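Local structure of putative Nitroreductase (Desulfovibrio desulfuricans subsp. desulfuricans str. G20, 3E39) at the interface of chains A and B. The protein binds flavin mononucleotide and probably acts as a flavin-dependent oxidoreductase of the nitroreductase family. Sequence-based numbering; all coordinates share one arbitrary frame. Chains: chain A/B, Putative Nitroreductase.

Contact 1 and contact 2 belong to the same two-fold interface between the two copies of the protein, and the centres of their C-alpha atoms lie about 30 Å apart. They share no residue, but both draw on the C-terminal part of the chain: A:Ser160 to A:Arg163 in contact 2 come shortly before helix 165-168, whose copy in chain B leads into contact 1. Each C-terminal segment thus crosses to its partner. Contact 1 fastens it along strand 50-56, while contact 2 joins FMN-pocket residues of both chains, A:Ser160 and A:Arg162 with B:Asn46, which suggests that the flavin site depends on the pairing.

Contact 1: the interface of chains A and B. Residues chain A 51-53, 85, 143; chain B 167-168, 170.
B:Leu170 pushes its side chain between A:Phe85, A:Leu143 and A:Arg51, and its methyl CD1 is the apolar centre of the contact. This is the C-terminal extension of one nitroreductase-family subunit laid against the sheet of the other, an arm exchange typical of these flavoprotein dimers. CD1 of B:Leu170 meets the ring of A:Phe85 at CD1, 3.6 Å away, and at the neighbouring CE1; the methyl sits above one face of the ring, displaced just past its CD1–CE1 edge. From strand 143-152, A:Leu143 reaches toward the same methyl tip to tip, its CD1 3.6 Å from CD1 of B:Leu170. The other branch of B:Leu170, CD2, turns to the aliphatic root of A:Arg51, 3.9 Å from its CB. In B:Leu170, CD1 is anti to CA (chi2 179°), which sends this branch farthest from the backbone, toward A:Phe85 and A:Leu143, and spreads the two methyls over different neighbours. The leucine hides 88 Å² of surface, the largest share in the patch.

Further out, B:Leu168 at the end of helix 165-168 lies alongside A:Phe52, both side chains pointing the same way, with CB of the leucine 4.0 Å from CD2 of the ring. A:Arg51 crosses B:Leu168 at about a right angle. The arginine bends at chi2 (-65°), which carries its CD past the leucine backbone, 3.9 Å from CA of B:Leu168, and brings NH1 of the guanidinium near the methyl CD2.

At the polar rim the backbone of A:Phe52, in strand 50-56, is gripped on both its polar groups. N of A:Phe52 donates to the carbonyl O of B:Leu168 at 2.9 Å, in the carbonyl plane. O of A:Phe52 accepts from N of B:Leu170 at 2.8 Å, in a nearly straight bond, 172° at the hydrogen.

Contact 2: the interface of chains A and B. Residues chain A 160-163; chain B 40, 46, 48.
The indole of B:Trp40 carries the aliphatic part of A:Arg162 on one face: CG sits over the six-membered ring, 3.4 Å from its centroid, in a CH-pi contact. A turn of -65° about the CB–CG bond of A:Arg162 carries the guanidinium out past the CE3 edge, on the same side of the indole as CG, the two planes 33° apart. CE3 of B:Trp40 lies over the centre of one guanidinium face, and at the edge, in plane, is OG of A:Ser160. NH2 of A:Arg162 donates to the backbone O of B:Trp40 at 3.1 Å, tilted from the guanidinium plane and coming from above the carbonyl plane. A:Ser160, A:Arg162 and, from the partner chain, B:Asn46 all belong to FMN pockets of this nitroreductase-family flavoprotein; the indole may steady a flavin-binding arginine.

The carbonyl O of A:Ser161 is held from opposite faces. On one, NH1 of A:Arg162 donates to A:Ser161 O from 3.0 Å within its own chain; on the other, the amide ND2 of B:Asn46 donates to A:Ser161 O across the interface from 3.1 Å.

B:Gln48, extended beyond CG, lays its amide past CD of A:Arg162, which is 3.6 Å from CD of the glutamine. OE1 of B:Gln48 accepts from the backbone N of A:Arg163 on an in-plane lone pair, at 2.8 Å and 170° at the hydrogen. The amide's other end, NE2 of B:Gln48, is 2.8 Å from water 2, which also meets the hydroxyl OG of A:Ser161.

Contact 1: the interface of chains A and B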
loop_
_atom_site.group_PDB
_atom_site.type_symbol
_atom_site.label_atom_id
_atom_site.label_comp_id
_atom_site.label_asym_id
_atom_site.label_seq_id
_atom_site.Cartn_x
_atom_site.Cartn_y
_atom_site.Cartn_z
ATOM N N ARG A 51 -13.555 2.063 3.566
ATOM C CA ARG A 51 -14.406 2.555 4.649
ATOM C C ARG A 51 -13.678 2.215 5.961
ATOM O O ARG A 51 -12.936 1.230 6.027
ATOM C CB ARG A 51 -15.774 1.897 4.598
ATOM C CG ARG A 51 -16.569 2.176 3.337
ATOM C CD ARG A 51 -16.969 3.657 3.180
ATOM N NE ARG A 51 -17.742 3.787 1.931
ATOM C CZ ARG A 51 -17.222 3.988 0.720
ATOM N NH1 ARG A 51 -15.931 4.201 0.559
ATOM N NH2 ARG A 51 -18.030 4.043 -0.351
ATOM N N PHE A 52 -13.927 3.008 6.994
ATOM C CA PHE A 52 -13.169 2.902 8.243
ATOM C C PHE A 52 -14.063 2.948 9.453
ATOM O O PHE A 52 -15.109 3.625 9.452
ATOM C CB PHE A 52 -12.161 4.050 8.318
ATOM C CG PHE A 52 -11.352 4.205 7.053
ATOM C CD1 PHE A 52 -10.188 3.499 6.865
ATOM C CD2 PHE A 52 -11.819 4.998 6.000
ATOM C CE1 PHE A 52 -9.455 3.632 5.696
ATOM C CE2 PHE A 52 -11.081 5.110 4.815
ATOM C CZ PHE A 52 -9.894 4.434 4.685
ATOM N N LEU A 53 -13.652 2.222 10.489
ATOM C CA LEU A 53 -14.360 2.238 11.759
ATOM C C LEU A 53 -13.333 2.304 12.874
ATOM O O LEU A 53 -12.488 1.418 13.002
ATOM C CB LEU A 53 -15.235 1.005 11.901
ATOM C CG LEU A 53 -16.041 0.913 13.204
ATOM C CD1 LEU A 53 -16.894 2.152 13.508
ATOM C CD2 LEU A 53 -16.854 -0.359 13.148
ATOM N N PHE A 85 -12.288 -1.504 5.658
ATOM C CA PHE A 85 -13.194 -2.293 4.846
ATOM C C PHE A 85 -13.234 -1.756 3.418
ATOM O O PHE A 85 -12.794 -0.635 3.120
ATOM C CB PHE A 85 -14.654 -2.189 5.342
ATOM C CG PHE A 85 -14.833 -2.475 6.795
ATOM C CD1 PHE A 85 -14.612 -1.475 7.731
ATOM C CD2 PHE A 85 -15.246 -3.728 7.233
ATOM C CE1 PHE A 85 -14.753 -1.724 9.070
ATOM C CE2 PHE A 85 -15.396 -3.974 8.583
ATOM C CZ PHE A 85 -15.154 -2.982 9.496
ATOM N N LEU A 143 -20.012 -4.954 3.214
ATOM C CA LEU A 143 -18.610 -4.650 3.473
ATOM C C LEU A 143 -17.704 -5.867 3.432
ATOM O O LEU A 143 -18.101 -6.944 3.888
ATOM C CB LEU A 143 -18.544 -4.031 4.881
ATOM C CG LEU A 143 -19.310 -2.713 5.152
ATOM C CD1 LEU A 143 -19.406 -2.481 6.675
ATOM C CD2 LEU A 143 -18.674 -1.543 4.412
ATOM N N GLU B 167 -17.565 10.987 5.341
ATOM C CA GLU B 167 -18.352 10.089 4.490
ATOM C C GLU B 167 -17.815 8.667 4.413
ATOM O O GLU B 167 -18.574 7.745 4.151
ATOM C CB GLU B 167 -18.436 10.631 3.066
ATOM C CG GLU B 167 -19.278 11.882 2.972
ATOM C CD GLU B 167 -19.473 12.363 1.555
ATOM O OE1 GLU B 167 -19.088 11.676 0.556
ATOM O OE2 GLU B 167 -19.975 13.475 1.425
ATOM N N LEU B 168 -16.513 8.489 4.633
ATOM C CA LEU B 168 -15.902 7.154 4.526
ATOM C C LEU B 168 -15.873 6.397 5.853
ATOM O O LEU B 168 -15.426 5.251 5.914
ATOM C CB LEU B 168 -14.490 7.269 3.983
ATOM C CG LEU B 168 -14.310 8.147 2.747
ATOM C CD1 LEU B 168 -12.890 8.023 2.234
ATOM C CD2 LEU B 168 -15.278 7.768 1.696
ATOM N N LEU B 170 -17.640 4.624 8.943
ATOM C CA LEU B 170 -18.862 3.907 9.200
ATOM C C LEU B 170 -19.621 4.439 10.417
ATOM O O LEU B 170 -20.813 4.155 10.592
ATOM C CB LEU B 170 -18.572 2.426 9.357
ATOM C CG LEU B 170 -17.994 1.726 8.102
ATOM C CD1 LEU B 170 -17.729 0.261 8.383
ATOM C CD2 LEU B 170 -18.910 1.896 6.895
#

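Contact 2: the interface of chains A and B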
loop_
_atom_site.group_PDB
_atom_site.type_symbol
_atom_site.label_atom_id
_atom_site.label_comp_id
_atom_site.label_asym_id
_atom_site.label_seq_id
_atom_site.Cartn_x
_atom_site.Cartn_y
_atom_site.Cartn_z
ATOM N N SER A 160 12.688 -6.620 12.076
ATOM C CA SER A 160 12.296 -7.480 10.963
ATOM C C SER A 160 13.477 -7.599 10.006
ATOM O O SER A 160 14.546 -7.010 10.242
ATOM C CB SER A 160 11.065 -6.907 10.242
ATOM O OG SER A 160 10.563 -7.786 9.266
ATOM N N SER A 161 13.257 -8.334 8.927
ATOM C CA SER A 161 14.282 -8.549 7.914
ATOM C C SER A 161 13.623 -8.546 6.554
ATOM O O SER A 161 12.419 -8.724 6.428
ATOM C CB SER A 161 14.978 -9.891 8.149
ATOM O OG SER A 161 14.146 -11.026 7.883
ATOM N N ARG A 162 14.403 -8.240 5.535
ATOM C CA ARG A 162 13.917 -8.389 4.161
ATOM C C ARG A 162 14.989 -9.084 3.350
ATOM O O ARG A 162 16.194 -8.967 3.654
ATOM C CB ARG A 162 13.588 -7.046 3.514
ATOM C CG ARG A 162 12.382 -6.320 4.081
ATOM C CD ARG A 162 11.030 -7.042 3.873
ATOM N NE ARG A 162 9.988 -6.109 4.344
ATOM C CZ ARG A 162 9.652 -5.932 5.618
ATOM N NH1 ARG A 162 10.194 -6.681 6.569
ATOM N NH2 ARG A 162 8.733 -5.027 5.944
ATOM N N ARG A 163 14.547 -9.807 2.335
ATOM C CA ARG A 163 15.450 -10.428 1.362
ATOM C C ARG A 163 16.157 -9.312 0.587
ATOM O O ARG A 163 15.658 -8.193 0.517
ATOM C CB ARG A 163 14.670 -11.311 0.393
ATOM C CG ARG A 163 14.007 -12.495 1.049
ATOM C CD ARG A 163 13.277 -13.358 0.036
ATOM N NE ARG A 163 14.183 -14.106 -0.833
ATOM C CZ ARG A 163 13.798 -14.805 -1.899
ATOM N NH1 ARG A 163 12.522 -14.861 -2.247
ATOM N NH2 ARG A 163 14.694 -15.450 -2.634
ATOM N N TRP B 40 10.579 -3.064 1.312
ATOM C CA TRP B 40 10.349 -2.837 2.726
ATOM C C TRP B 40 8.865 -2.651 3.115
ATOM O O TRP B 40 8.543 -2.469 4.283
ATOM C CB TRP B 40 11.252 -1.735 3.278
ATOM C CG TRP B 40 12.635 -2.279 3.559
ATOM C CD1 TRP B 40 13.718 -2.227 2.734
ATOM C CD2 TRP B 40 13.059 -2.976 4.742
ATOM N NE1 TRP B 40 14.795 -2.854 3.329
ATOM C CE2 TRP B 40 14.416 -3.321 4.560
ATOM C CE3 TRP B 40 12.426 -3.338 5.936
ATOM C CZ2 TRP B 40 15.139 -4.026 5.522
ATOM C CZ3 TRP B 40 13.136 -4.043 6.877
ATOM C CH2 TRP B 40 14.477 -4.385 6.668
ATOM N N ASN B 46 5.743 -12.074 6.758
ATOM C CA ASN B 46 7.062 -11.670 6.255
ATOM C C ASN B 46 7.448 -12.605 5.088
ATOM O O ASN B 46 8.653 -12.890 4.863
ATOM C CB ASN B 46 8.157 -11.579 7.332
ATOM C CG ASN B 46 9.335 -10.728 6.869
ATOM O OD1 ASN B 46 9.161 -9.823 6.044
ATOM N ND2 ASN B 46 10.534 -10.997 7.398
ATOM N N GLN B 48 7.050 -11.944 1.912
ATOM C CA GLN B 48 7.630 -11.109 0.857
ATOM C C GLN B 48 7.371 -11.704 -0.534
ATOM O O GLN B 48 8.307 -12.156 -1.201
ATOM C CB GLN B 48 9.138 -11.009 1.117
ATOM C CG GLN B 48 9.481 -10.449 2.473
ATOM C CD GLN B 48 10.959 -10.466 2.758
ATOM O OE1 GLN B 48 11.744 -9.841 2.031
ATOM N NE2 GLN B 48 11.356 -11.149 3.850
HETATM O O HOH W 1 9.929 -14.498 -0.965
HETATM O O HOH W 2 13.721 -12.007 5.083
#